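PDB 4EEI: adenylosuccinate lyase from Francisella tularensis subsp. tularensis SCHU S4, which probably catalyses two fumarate-releasing steps of purine biosynthesis, splitting adenylosuccinate to AMP and the succinyl-carboxamide intermediate SAICAR to AICAR. Local coordinates for residues 8-11 / 12-15; 286-289 / 290-294; 37-40 / 41-45; 217-220 / 221-225; 138-142 / 143-147. One frame throughout, in Å; residues are numbered along the deposited sequence. Where two conformers were deposited one is given.

Interaction 1 (8-11 / 12-15); sequences AEIS and KIWA
Trp-14 presents the edge of its indole to the carbonyl of Ile-10 one turn earlier, and ring carbon CD1 lies 3.2 Å from Ile-10 O, close to the ring plane. That oxygen also receives two weak backbone bonds, from Ile-13 N at 3.1 Å and from Trp-14 N at 3.5 Å. Trp-14 N in turn has a second weak acceptor in Ser-11 O, so the amides near the end of this short helix share acceptors instead of each gripping one. The turn before it is more regular, with Lys-12 N donating to Ala-8 O over 3.0 Å. Beside the indole, Ile-13 runs its long branch back along the preceding turn, and CD1 rests 3.5 Å from Glu-9 O. Its other branch covers one ring face near the rim, with Ile-13 CG2 4.0 Å above the Trp-14 plane. With chi1 at -60°, the tryptophan CG stands beside its own backbone N, which turns the indole back toward Ile-10; there CG2 of Ile-10 meets CD1 of Trp-14 at 4.3 Å. Farther out, Trp-14 NE1 makes a weak bond to Ser-109 of helix 94-131, while Glu-9 forms a salt bridge with Arg-325 and Ser-11 OG bonds to Asp-6. Ile-13 O is held by the side-chain amides of Asn-18 and Gln-105. Helix 8-14 is thus a short amphipathic N-terminal helix, its apolar side laid against helices 94-131 and 304-333 of the helical bundle characteristic of the fumarase/aspartase superfamily.

Interaction 2 (286-289 / 290-294); sequences SHVS and IALEN
Three backbone bonds join His-287, Val-288 and Ser-289 to the next turn. Ala-291 N donates to His-287 O over 3.0 Å with an N-H...O angle of 162°, Leu-292 N donates to Val-288 O at the same distance, and Glu-293 N reaches Ser-289 O at 2.9 Å. Of the side-chain contacts, Val-288 and Leu-292 follow the same four-residue spacing. They run out next to each other, with CG1 of the valine 4.0 Å from CD1 of the leucine; chi1 of 176° sets that valine branch anti to the backbone N. His-287 and Ile-290, three residues apart, are likewise alongside one another, and the CD1 methyl of Ile-290 approaches ring atom CD2 of His-287 obliquely at 4.1 Å. Among the polar side chains, Glu-293 passes its CG within 3.2 Å of Ser-289 O before its carboxylate leaves to form a salt bridge with Arg-285 of the second subunit. ND1 of His-287 is engaged by the amide of Asn-316. Around this end of helix 272-293, Tyr-312 of helix 304-333 packs on Ile-290 and Ala-291, Ile-223 of helix 217-244 meets His-287 and Ala-291, and Leu-228 of the third subunit covers Leu-292.

Interaction 3 (37-40 / 41-45); sequences RMVP and KGTAA. With EDO (1,2-ethanediol), chain Y.
Pro-40 and Thr-43 are the first and last residues of a type II beta turn, with Lys-41 and Gly-42 at its corners, that leads directly into helix 43-50; Gly-42 is also the N-cap. The side chain of Thr-43 carries the contact. Its CB sits 3.5 Å from Pro-40 O and 3.7 Å from the CG1 methyl of Val-39, whose side chain it crosses at about a right angle. From there the two branches part. CG2 stays on the apolar side, 4.1 Å from Val-39 CG1. Leu-31 of helix 16-33 packs on both Val-39 and Thr-43. With chi1 at -60°, OG1 stands beside the threonine's own backbone N, an orientation that lets hydroxyl and amide address one acceptor. The amide bond, Thr-43 N to Pro-40 O, is long and weak at 3.3 Å; the hydroxyl therefore reinforces the turn closure. OG1 also lies against the proline ring, 3.7 Å from Pro-40 CB.

The rest of the turn is anchored from outside. Gly-42 takes up the positive phi that the third position of a type II turn requires, and the carboxylate of Glu-35 accepts from the N-H groups of Gly-42 and Ala-44 at the helix start. Lys-41, bent at chi2, sends NZ to a salt bridge with Asp-36. At the tip of Thr-43, OG1 donates to Pro-40 O over 2.8 Å, meeting the C=O at 133° and tilted 30° from the carbonyl plane.

Interaction 4 (217-220 / 221-225); sequences DRIA and KLISI
Asp-217 and Lys-221 are linked in the opening turns of helix 217-244, whose start packs against the third subunit. Asp-217 O takes the amide of Lys-221 at 2.9 Å, with the nitrogen well above the carbonyl plane. Both side chains reach the third subunit, where the aspartate carboxylate forms salt bridges to its Arg-163 and Arg-164 and the extended lysine pairs with its Asp-167. Next, Arg-218 O accepts from Leu-222 N at 3.2 Å and, weakly, from Lys-221 N; the guanidinium is bound within the chain by Glu-207, Glu-208 and the carbonyl of Gly-175. Ile-219 O receives an almost straight bond from Ile-223 N, with an N-H...O angle of 171°. The two branched isoleucine chains stand next to each other on one flank of the helix, CG2 of Ile-219 being 3.9 Å from CG1 of Ile-223. That CG1, placed beside its own backbone N by chi1 of -59°, is also 3.2 Å from Ile-219 O. Beyond them, Leu-102 and Ile-106 of helix 94-131 cover Ile-219. Ala-220 closes the series with a carbonyl gripped twice by one residue: Ser-224 N at 2.9 Å and Ser-224 OG at 2.8 Å reach Ala-220 O from opposite faces of its plane.

Interaction 5 (138-142 / 143-147); sequences GRSHG and MFAEP. With AMP (adenosine monophosphate), chain O.
Chi1 values of -72° for Arg-139 and -69° for Phe-144 set each CG anti to its own carbonyl carbon, and the two side chains run out together on one face of the hairpin. They form a non-hydrogen-bonded antiparallel pair, with NE of Arg-139 3.5 Å from CE1 of Phe-144, at the ring edge and near its plane. Guanidinium and ring are inclined by 57°, so this is not a flat stack; the charge is met instead by Glu-250 and by Asp-247 of the fourth subunit. The hairpin closes through a type I' turn, in which His-141 and Gly-142 both adopt positive phi. Ser-140 and Met-143 exchange two backbone bonds: Ser-140 N lies 3.0 Å from Met-143 O, in its carbonyl plane, and the return bond is equally long. Farther along, Gly-138 accepts from Ala-145 N at 2.9 Å but donates to Glu-146 O at 2.8 Å, so two residues face one, as in a beta bulge. At the tip, NE2 of His-141 receives a weak bond from AMP N6 at 3.1 Å, while Glu-275 of the fourth subunit holds ND1. Ser-140 OG bonds to succinic acid, and AMP is otherwise held by residues of the third and fourth subunits, including Gln-212 and Ser-306 of the third. A turn delivered to a nucleotide held largely by other chains is characteristic of the shared active sites of this tetrameric lyase superfamily.

From the N terminus, the order is interaction 1, interaction 3, interaction 5, interaction 4 and interaction 2. All are local and in series; none nests in or crosses another. Interactions 1, 4 and 2 each span consecutive turns of one helix, whereas interaction 3 closes the turn before helix 43-50 and interaction 5 closes the hairpin of strands 135-140 and 143-149. Interactions 2 and 4 touch, their centres about 9 Å apart, with Ala-291 O 3.7 Å from Ala-220 CB, so helices 272-293 and 217-244 pack directly. Interactions 3 and 5 lie on opposite sides of the chain's centre, about 71 Å apart between centres. Interactions 2, 4 and 5 all reach the third subunit.

Interaction 1 (8-11 / 12-15)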
loop_
_atom_site.group_PDB
_atom_site.type_symbol
_atom_site.label_atom_id
_atom_site.label_comp_id
_atom_site.label_asym_id
_atom_site.label_seq_id
_atom_site.Cartn_x
_atom_site.Cartn_y
_atom_site.Cartn_z
ATOM N N ALA B 8 0.499 21.676 18.747
ATOM C CA ALA B 8 -0.711 22.122 19.438
ATOM C C ALA B 8 -1.781 22.717 18.522
ATOM O O ALA B 8 -2.960 22.383 18.644
ATOM C CB ALA B 8 -0.352 23.092 20.570
ATOM N N GLU B 9 -1.379 23.595 17.608
ATOM C CA GLU B 9 -2.358 24.305 16.791
ATOM C C GLU B 9 -3.012 23.387 15.769
ATOM O O GLU B 9 -4.128 23.647 15.315
ATOM C CB GLU B 9 -1.730 25.516 16.099
ATOM C CG GLU B 9 -0.602 25.174 15.148
ATOM C CD GLU B 9 0.757 25.453 15.761
ATOM O OE1 GLU B 9 1.640 25.963 15.034
ATOM O OE2 GLU B 9 0.939 25.159 16.968
ATOM N N ILE B 10 -2.332 22.302 15.399
ATOM C CA ILE B 10 -2.948 21.358 14.468
ATOM C C ILE B 10 -3.918 20.427 15.199
ATOM O O ILE B 10 -5.028 20.190 14.735
ATOM C CB ILE B 10 -1.894 20.548 13.696
ATOM C CG1 ILE B 10 -0.897 21.495 13.021
ATOM C CG2 ILE B 10 -2.560 19.632 12.668
ATOM C CD1 ILE B 10 -1.547 22.521 12.091
ATOM N N SER B 11 -3.526 19.905 16.355
ATOM C CA SER B 11 -4.439 19.007 17.049
ATOM C C SER B 11 -5.681 19.765 17.538
ATOM O O SER B 11 -6.759 19.185 17.645
ATOM C CB SER B 11 -3.735 18.264 18.185
ATOM O OG SER B 11 -3.182 19.165 19.101
ATOM N N LYS B 12 -5.521 21.058 17.800
ATOM C CA LYS B 12 -6.631 21.898 18.235
ATOM C C LYS B 12 -7.706 21.970 17.157
ATOM O O LYS B 12 -8.899 21.948 17.453
ATOM C CB LYS B 12 -6.139 23.305 18.578
ATOM C CG LYS B 12 -7.221 24.224 19.119
ATOM C CD LYS B 12 -6.638 25.544 19.597
ATOM C CE LYS B 12 -7.721 26.461 20.144
ATOM N NZ LYS B 12 -8.501 27.108 19.055
ATOM N N ILE B 13 -7.278 22.023 15.901
ATOM C CA ILE B 13 -8.213 22.085 14.787
ATOM C C ILE B 13 -9.083 20.833 14.752
ATOM O O ILE B 13 -10.279 20.903 14.471
ATOM C CB ILE B 13 -7.477 22.227 13.441
ATOM C CG1 ILE B 13 -6.860 23.621 13.313
ATOM C CG2 ILE B 13 -8.421 21.950 12.283
ATOM C CD1 ILE B 13 -5.771 23.713 12.267
ATOM N N TRP B 14 -8.471 19.687 15.029
ATOM C CA TRP B 14 -9.168 18.413 14.993
ATOM C C TRP B 14 -9.764 17.986 16.311
ATOM O O TRP B 14 -10.413 16.922 16.399
ATOM C CB TRP B 14 -8.255 17.334 14.423
ATOM C CG TRP B 14 -7.801 17.666 13.024
ATOM C CD1 TRP B 14 -6.630 18.312 12.640
ATOM C CD2 TRP B 14 -8.519 17.405 11.768
ATOM N NE1 TRP B 14 -6.572 18.452 11.277
ATOM C CE2 TRP B 14 -7.671 17.929 10.694
ATOM C CE3 TRP B 14 -9.725 16.807 11.440
ATOM C CZ2 TRP B 14 -8.039 17.845 9.364
ATOM C CZ3 TRP B 14 -10.083 16.729 10.093
ATOM C CH2 TRP B 14 -9.259 17.237 9.082
ATOM N N ALA B 15 -9.562 18.793 17.348
ATOM C CA ALA B 15 -10.127 18.519 18.668
ATOM C C ALA B 15 -11.647 18.674 18.648
ATOM O O ALA B 15 -12.181 19.446 17.852
ATOM C CB ALA B 15 -9.511 19.434 19.713
#

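Interaction 2 (286-289 / 290-294)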
loop_
_atom_site.group_PDB
_atom_site.type_symbol
_atom_site.label_atom_id
_atom_site.label_comp_id
_atom_site.label_asym_id
_atom_site.label_seq_id
_atom_site.Cartn_x
_atom_site.Cartn_y
_atom_site.Cartn_z
ATOM N N SER B 286 1.540 5.612 4.221
ATOM C CA SER B 286 0.560 4.569 4.559
ATOM C C SER B 286 -0.890 5.052 4.426
ATOM O O SER B 286 -1.812 4.253 4.243
ATOM C CB SER B 286 0.812 4.045 5.986
ATOM O OG SER B 286 0.365 4.974 6.957
ATOM N N HIS B 287 -1.093 6.363 4.515
ATOM C CA HIS B 287 -2.447 6.918 4.480
ATOM C C HIS B 287 -3.045 6.971 3.086
ATOM O O HIS B 287 -4.267 7.080 2.941
ATOM C CB HIS B 287 -2.452 8.336 5.054
ATOM C CG HIS B 287 -2.080 8.414 6.497
ATOM N ND1 HIS B 287 -1.587 9.562 7.071
ATOM C CD2 HIS B 287 -2.140 7.490 7.497
ATOM C CE1 HIS B 287 -1.353 9.351 8.357
ATOM N NE2 HIS B 287 -1.688 8.102 8.637
ATOM N N VAL B 288 -2.189 6.948 2.064
ATOM C CA VAL B 288 -2.659 7.050 0.690
ATOM C C VAL B 288 -3.660 5.944 0.352
ATOM O O VAL B 288 -4.720 6.214 -0.202
ATOM C CB VAL B 288 -1.492 7.059 -0.327
ATOM C CG1 VAL B 288 -2.028 7.070 -1.729
ATOM C CG2 VAL B 288 -0.598 8.289 -0.098
ATOM N N SER B 289 -3.338 4.703 0.696
ATOM C CA SER B 289 -4.244 3.595 0.399
ATOM C C SER B 289 -5.574 3.729 1.144
ATOM O O SER B 289 -6.626 3.392 0.608
ATOM C CB SER B 289 -3.590 2.261 0.746
ATOM O OG SER B 289 -3.355 2.179 2.135
ATOM N N ILE B 290 -5.531 4.212 2.382
ATOM C CA ILE B 290 -6.764 4.427 3.140
ATOM C C ILE B 290 -7.668 5.407 2.392
ATOM O O ILE B 290 -8.866 5.155 2.208
ATOM C CB ILE B 290 -6.498 4.988 4.560
ATOM C CG1 ILE B 290 -5.529 4.089 5.328
ATOM C CG2 ILE B 290 -7.792 5.089 5.327
ATOM C CD1 ILE B 290 -5.034 4.707 6.669
ATOM N N ALA B 291 -7.082 6.510 1.939
ATOM C CA ALA B 291 -7.842 7.548 1.254
ATOM C C ALA B 291 -8.447 7.012 -0.025
ATOM O O ALA B 291 -9.597 7.322 -0.345
ATOM C CB ALA B 291 -6.965 8.737 0.953
ATOM N N LEU B 292 -7.674 6.216 -0.765
ATOM C CA LEU B 292 -8.153 5.675 -2.045
ATOM C C LEU B 292 -9.299 4.693 -1.821
ATOM O O LEU B 292 -10.305 4.703 -2.556
ATOM C CB LEU B 292 -7.011 4.979 -2.798
ATOM C CG LEU B 292 -5.901 5.898 -3.316
ATOM C CD1 LEU B 292 -4.773 5.070 -3.923
ATOM C CD2 LEU B 292 -6.476 6.853 -4.365
ATOM N N GLU B 293 -9.148 3.834 -0.815
ATOM C CA GLU B 293 -10.213 2.875 -0.483
ATOM C C GLU B 293 -11.480 3.564 0.031
ATOM O O GLU B 293 -12.594 3.110 -0.250
ATOM C CB GLU B 293 -9.709 1.831 0.523
ATOM C CG GLU B 293 -8.620 0.925 -0.058
ATOM C CD GLU B 293 -8.036 -0.068 0.942
ATOM O OE1 GLU B 293 -8.769 -0.538 1.837
ATOM O OE2 GLU B 293 -6.835 -0.392 0.814
ATOM N N ASN B 294 -11.317 4.646 0.786
ATOM C CA ASN B 294 -12.462 5.421 1.279
ATOM C C ASN B 294 -13.328 6.026 0.178
ATOM O O ASN B 294 -14.449 6.472 0.447
ATOM C CB ASN B 294 -12.006 6.540 2.221
ATOM C CG ASN B 294 -11.728 6.052 3.633
ATOM O OD1 ASN B 294 -12.073 4.925 3.999
ATOM N ND2 ASN B 294 -11.121 6.917 4.446
#

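Interaction 3 (37-40 / 41-45)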
loop_
_atom_site.group_PDB
_atom_site.type_symbol
_atom_site.label_atom_id
_atom_site.label_comp_id
_atom_site.label_asym_id
_atom_site.label_seq_id
_atom_site.Cartn_x
_atom_site.Cartn_y
_atom_site.Cartn_z
ATOM N N ARG B 37 -36.174 32.617 2.917
ATOM C CA ARG B 37 -37.423 31.883 2.761
ATOM C C ARG B 37 -38.237 31.907 4.049
ATOM O O ARG B 37 -38.891 32.901 4.358
ATOM C CB ARG B 37 -37.147 30.442 2.333
ATOM C CG ARG B 37 -36.328 30.329 1.058
ATOM C CD ARG B 37 -36.889 29.262 0.134
ATOM N NE ARG B 37 -36.122 28.023 0.208
ATOM C CZ ARG B 37 -36.662 26.822 0.380
ATOM N NH1 ARG B 37 -35.889 25.747 0.437
ATOM N NH2 ARG B 37 -37.976 26.695 0.497
ATOM N N MET B 38 -38.194 30.810 4.798
ATOM C CA MET B 38 -39.190 30.554 5.831
ATOM C C MET B 38 -38.687 30.938 7.221
ATOM O O MET B 38 -39.465 31.015 8.170
ATOM C CB MET B 38 -39.619 29.086 5.814
ATOM C CG MET B 38 -38.590 28.130 6.396
ATOM S SD MET B 38 -37.289 27.725 5.217
ATOM C CE MET B 38 -38.212 26.789 4.004
ATOM N N VAL B 39 -37.384 31.175 7.337
ATOM C CA VAL B 39 -36.782 31.502 8.624
ATOM C C VAL B 39 -36.820 33.004 8.889
ATOM O O VAL B 39 -36.396 33.799 8.054
ATOM C CB VAL B 39 -35.323 31.018 8.706
ATOM C CG1 VAL B 39 -34.788 31.192 10.119
ATOM C CG2 VAL B 39 -35.219 29.567 8.264
ATOM N N PRO B 40 -37.326 33.384 10.057
ATOM C CA PRO B 40 -37.413 34.801 10.429
ATOM C C PRO B 40 -36.041 35.460 10.364
ATOM O O PRO B 40 -35.061 34.857 10.817
ATOM C CB PRO B 40 -37.900 34.747 11.880
ATOM C CG PRO B 40 -38.685 33.474 11.959
ATOM C CD PRO B 40 -37.934 32.505 11.074
ATOM N N LYS B 41 -35.968 36.659 9.789
ATOM C CA LYS B 41 -34.697 37.378 9.685
ATOM C C LYS B 41 -34.086 37.574 11.067
ATOM O O LYS B 41 -34.799 37.900 12.016
ATOM C CB LYS B 41 -34.895 38.744 9.029
ATOM C CG LYS B 41 -35.524 38.692 7.648
ATOM C CD LYS B 41 -34.615 38.002 6.644
ATOM C CE LYS B 41 -35.194 38.066 5.234
ATOM N NZ LYS B 41 -34.220 37.571 4.217
ATOM N N GLY B 42 -32.776 37.360 11.181
ATOM C CA GLY B 42 -32.080 37.569 12.441
ATOM C C GLY B 42 -31.824 36.309 13.254
ATOM O O GLY B 42 -31.058 36.338 14.217
ATOM N N THR B 43 -32.451 35.200 12.866
ATOM C CA THR B 43 -32.386 33.973 13.655
ATOM C C THR B 43 -30.964 33.421 13.754
ATOM O O THR B 43 -30.482 33.112 14.845
ATOM C CB THR B 43 -33.327 32.894 13.093
ATOM O OG1 THR B 43 -34.677 33.381 13.113
ATOM C CG2 THR B 43 -33.241 31.629 13.923
ATOM N N ALA B 44 -30.293 33.298 12.613
ATOM C CA ALA B 44 -28.921 32.792 12.589
ATOM C C ALA B 44 -27.984 33.687 13.405
ATOM O O ALA B 44 -27.107 33.199 14.119
ATOM C CB ALA B 44 -28.429 32.664 11.158
ATOM N N ALA B 45 -28.164 34.998 13.301
ATOM C CA ALA B 45 -27.292 35.923 14.021
ATOM C C ALA B 45 -27.499 35.814 15.531
ATOM O O ALA B 45 -26.556 35.963 16.316
ATOM C CB ALA B 45 -27.529 37.345 13.550
HETATM C C1 EDO Y . -38.485 36.410 1.648
HETATM O O1 EDO Y . -37.905 36.525 2.955
HETATM C C2 EDO Y . -39.480 35.256 1.632
HETATM O O2 EDO Y . -40.391 35.397 2.732
#

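Interaction 4 (217-220 / 221-225)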
loop_
_atom_site.group_PDB
_atom_site.type_symbol
_atom_site.label_atom_id
_atom_site.label_comp_id
_atom_site.label_asym_id
_atom_site.label_seq_id
_atom_site.Cartn_x
_atom_site.Cartn_y
_atom_site.Cartn_z
ATOM N N ASP B 217 -12.953 11.463 -3.355
ATOM C CA ASP B 217 -11.768 11.597 -4.210
ATOM C C ASP B 217 -11.073 12.949 -4.056
ATOM O O ASP B 217 -9.906 13.110 -4.448
ATOM C CB ASP B 217 -12.096 11.325 -5.688
ATOM C CG ASP B 217 -13.001 12.394 -6.299
ATOM O OD1 ASP B 217 -12.497 13.276 -7.037
ATOM O OD2 ASP B 217 -14.221 12.334 -6.047
ATOM N N ARG B 218 -11.778 13.927 -3.493
ATOM C CA ARG B 218 -11.152 15.221 -3.230
ATOM C C ARG B 218 -10.162 15.047 -2.099
ATOM O O ARG B 218 -9.003 15.453 -2.202
ATOM C CB ARG B 218 -12.203 16.281 -2.878
ATOM C CG ARG B 218 -13.257 16.471 -3.972
ATOM C CD ARG B 218 -14.083 17.737 -3.757
ATOM N NE ARG B 218 -14.967 18.006 -4.902
ATOM C CZ ARG B 218 -14.621 18.742 -5.955
ATOM N NH1 ARG B 218 -13.410 19.284 -6.019
ATOM N NH2 ARG B 218 -15.488 18.947 -6.937
ATOM N N ILE B 219 -10.612 14.421 -1.016
ATOM C CA ILE B 219 -9.704 14.105 0.081
ATOM C C ILE B 219 -8.569 13.214 -0.407
ATOM O O ILE B 219 -7.412 13.432 -0.052
ATOM C CB ILE B 219 -10.436 13.425 1.253
ATOM C CG1 ILE B 219 -11.250 14.467 2.026
ATOM C CG2 ILE B 219 -9.427 12.766 2.212
ATOM C CD1 ILE B 219 -12.230 13.874 3.036
ATOM N N ALA B 220 -8.891 12.220 -1.225
ATOM C CA ALA B 220 -7.868 11.292 -1.696
ATOM C C ALA B 220 -6.827 12.011 -2.546
ATOM O O ALA B 220 -5.648 11.655 -2.528
ATOM C CB ALA B 220 -8.494 10.140 -2.473
ATOM N N LYS B 221 -7.256 13.012 -3.305
ATOM C CA LYS B 221 -6.318 13.745 -4.139
ATOM C C LYS B 221 -5.304 14.481 -3.266
ATOM O O LYS B 221 -4.099 14.432 -3.529
ATOM C CB LYS B 221 -7.047 14.737 -5.050
ATOM C CG LYS B 221 -6.083 15.681 -5.786
ATOM C CD LYS B 221 -6.782 16.468 -6.895
ATOM C CE LYS B 221 -5.805 17.410 -7.597
ATOM N NZ LYS B 221 -6.490 18.147 -8.702
ATOM N N LEU B 222 -5.790 15.148 -2.219
ATOM C CA LEU B 222 -4.922 15.881 -1.303
ATOM C C LEU B 222 -3.960 14.941 -0.587
ATOM O O LEU B 222 -2.762 15.225 -0.486
ATOM C CB LEU B 222 -5.753 16.660 -0.273
ATOM C CG LEU B 222 -4.956 17.374 0.829
ATOM C CD1 LEU B 222 -3.967 18.370 0.242
ATOM C CD2 LEU B 222 -5.884 18.084 1.809
ATOM N N ILE B 223 -4.487 13.829 -0.084
ATOM C CA ILE B 223 -3.656 12.836 0.594
ATOM C C ILE B 223 -2.600 12.254 -0.354
ATOM O O ILE B 223 -1.480 11.953 0.071
ATOM C CB ILE B 223 -4.537 11.734 1.226
ATOM C CG1 ILE B 223 -5.505 12.366 2.228
ATOM C CG2 ILE B 223 -3.690 10.656 1.899
ATOM C CD1 ILE B 223 -4.828 13.053 3.398
ATOM N N SER B 224 -2.947 12.106 -1.634
ATOM C CA SER B 224 -1.975 11.678 -2.646
ATOM C C SER B 224 -0.849 12.685 -2.831
ATOM O O SER B 224 0.318 12.304 -3.011
ATOM C CB SER B 224 -2.663 11.422 -3.987
ATOM O OG SER B 224 -3.545 10.318 -3.865
ATOM N N ILE B 225 -1.185 13.970 -2.804
ATOM C CA ILE B 225 -0.139 14.992 -2.835
ATOM C C ILE B 225 0.753 14.875 -1.591
ATOM O O ILE B 225 1.979 15.003 -1.665
ATOM C CB ILE B 225 -0.726 16.411 -2.911
ATOM C CG1 ILE B 225 -1.520 16.591 -4.207
ATOM C CG2 ILE B 225 0.389 17.463 -2.833
ATOM C CD1 ILE B 225 -2.351 17.875 -4.225
#

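Interaction 5 (138-142 / 143-147)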
loop_
_atom_site.group_PDB
_atom_site.type_symbol
_atom_site.label_atom_id
_atom_site.label_comp_id
_atom_site.label_asym_id
_atom_site.label_seq_id
_atom_site.Cartn_x
_atom_site.Cartn_y
_atom_site.Cartn_z
ATOM N N GLY B 138 30.080 13.597 -7.035
ATOM C CA GLY B 138 28.806 12.984 -7.378
ATOM C C GLY B 138 28.962 11.474 -7.315
ATOM O O GLY B 138 30.063 10.950 -7.536
ATOM N N ARG B 139 27.874 10.773 -7.001
ATOM C CA ARG B 139 27.927 9.331 -6.805
ATOM C C ARG B 139 26.753 8.644 -7.480
ATOM O O ARG B 139 25.593 9.034 -7.296
ATOM C CB ARG B 139 27.895 8.990 -5.306
ATOM C CG ARG B 139 29.187 9.309 -4.523
ATOM C CD ARG B 139 28.981 8.981 -3.041
ATOM N NE ARG B 139 30.051 9.470 -2.158
ATOM C CZ ARG B 139 30.114 10.712 -1.676
ATOM N NH1 ARG B 139 29.193 11.610 -2.010
ATOM N NH2 ARG B 139 31.102 11.061 -0.864
ATOM N N SER B 140 27.046 7.622 -8.275
ATOM C CA SER B 140 25.999 6.796 -8.864
ATOM C C SER B 140 26.247 5.355 -8.449
ATOM O O SER B 140 27.377 4.871 -8.516
ATOM C CB SER B 140 25.992 6.927 -10.381
ATOM O OG SER B 140 27.273 6.661 -10.908
ATOM N N HIS B 141 25.188 4.688 -8.007
ATOM C CA HIS B 141 25.286 3.387 -7.335
ATOM C C HIS B 141 26.159 3.487 -6.075
ATOM O O HIS B 141 26.763 2.496 -5.656
ATOM C CB HIS B 141 25.849 2.288 -8.245
ATOM C CG HIS B 141 25.358 2.354 -9.657
ATOM N ND1 HIS B 141 24.124 1.878 -10.041
ATOM C CD2 HIS B 141 25.945 2.833 -10.784
ATOM C CE1 HIS B 141 23.969 2.059 -11.344
ATOM N NE2 HIS B 141 25.059 2.645 -11.813
ATOM N N GLY B 142 26.236 4.678 -5.489
ATOM C CA GLY B 142 27.099 4.915 -4.334
ATOM C C GLY B 142 28.580 5.010 -4.668
ATOM O O GLY B 142 29.415 5.205 -3.774
ATOM N N MET B 143 28.907 4.867 -5.948
ATOM C CA MET B 143 30.292 4.885 -6.403
ATOM C C MET B 143 30.659 6.249 -6.972
ATOM O O MET B 143 29.830 6.912 -7.593
ATOM C CB MET B 143 30.531 3.798 -7.454
ATOM C CG MET B 143 29.951 2.441 -7.093
ATOM S SD MET B 143 30.526 1.834 -5.497
ATOM C CE MET B 143 32.284 1.685 -5.800
ATOM N N PHE B 144 31.903 6.670 -6.759
ATOM C CA PHE B 144 32.334 7.982 -7.216
ATOM C C PHE B 144 32.175 8.060 -8.727
ATOM O O PHE B 144 32.525 7.127 -9.444
ATOM C CB PHE B 144 33.806 8.213 -6.868
ATOM C CG PHE B 144 34.074 8.371 -5.399
ATOM C CD1 PHE B 144 33.084 8.810 -4.539
ATOM C CD2 PHE B 144 35.326 8.087 -4.882
ATOM C CE1 PHE B 144 33.335 8.960 -3.189
ATOM C CE2 PHE B 144 35.584 8.233 -3.532
ATOM C CZ PHE B 144 34.587 8.669 -2.685
ATOM N N ALA B 145 31.646 9.180 -9.204
ATOM C CA ALA B 145 31.473 9.389 -10.635
ATOM C C ALA B 145 32.261 10.607 -11.098
ATOM O O ALA B 145 33.401 10.492 -11.542
ATOM C CB ALA B 145 30.000 9.550 -10.971
ATOM N N GLU B 146 31.640 11.775 -10.981
ATOM C CA GLU B 146 32.274 13.032 -11.347
ATOM C C GLU B 146 31.964 14.099 -10.307
ATOM O O GLU B 146 30.938 14.037 -9.631
ATOM C CB GLU B 146 31.791 13.498 -12.721
ATOM C CG GLU B 146 32.253 12.630 -13.879
ATOM C CD GLU B 146 31.814 13.176 -15.224
ATOM O OE1 GLU B 146 31.046 14.160 -15.249
ATOM O OE2 GLU B 146 32.236 12.619 -16.259
ATOM N N PRO B 147 32.851 15.078 -10.183
ATOM C CA PRO B 147 32.604 16.216 -9.293
ATOM C C PRO B 147 31.366 16.994 -9.720
ATOM O O PRO B 147 30.981 16.946 -10.886
ATOM C CB PRO B 147 33.858 17.077 -9.470
ATOM C CG PRO B 147 34.905 16.136 -9.960
ATOM C CD PRO B 147 34.173 15.157 -10.825
HETATM P P AMP O . 18.091 -3.903 -14.763
HETATM O O1P AMP O . 17.712 -5.307 -15.157
HETATM O O2P AMP O . 18.433 -3.737 -13.305
HETATM O O3P AMP O . 17.180 -2.836 -15.313
HETATM O "O5'" AMP O . 19.486 -3.647 -15.523
HETATM C "C5'" AMP O . 20.054 -2.339 -15.582
HETATM C "C4'" AMP O . 21.060 -2.272 -16.724
HETATM O "O4'" AMP O . 21.640 -0.967 -16.795
HETATM C "C3'" AMP O . 22.200 -3.256 -16.514
HETATM O "O3'" AMP O . 22.425 -3.970 -17.729
HETATM C "C2'" AMP O . 23.408 -2.402 -16.200
HETATM O "O2'" AMP O . 24.591 -2.950 -16.782
HETATM C "C1'" AMP O . 23.065 -1.061 -16.824
HETATM N N9 AMP O . 23.690 0.052 -16.070
HETATM C C8 AMP O . 24.665 -0.066 -15.153
HETATM N N7 AMP O . 25.015 1.146 -14.657
HETATM C C5 AMP O . 24.251 2.068 -15.269
HETATM C C6 AMP O . 24.106 3.540 -15.213
HETATM N N6 AMP O . 24.870 4.285 -14.382
HETATM N N1 AMP O . 23.186 4.108 -16.022
HETATM C C2 AMP O . 22.421 3.377 -16.853
HETATM N N3 AMP O . 22.499 2.039 -16.954
HETATM C C4 AMP O . 23.380 1.340 -16.201
#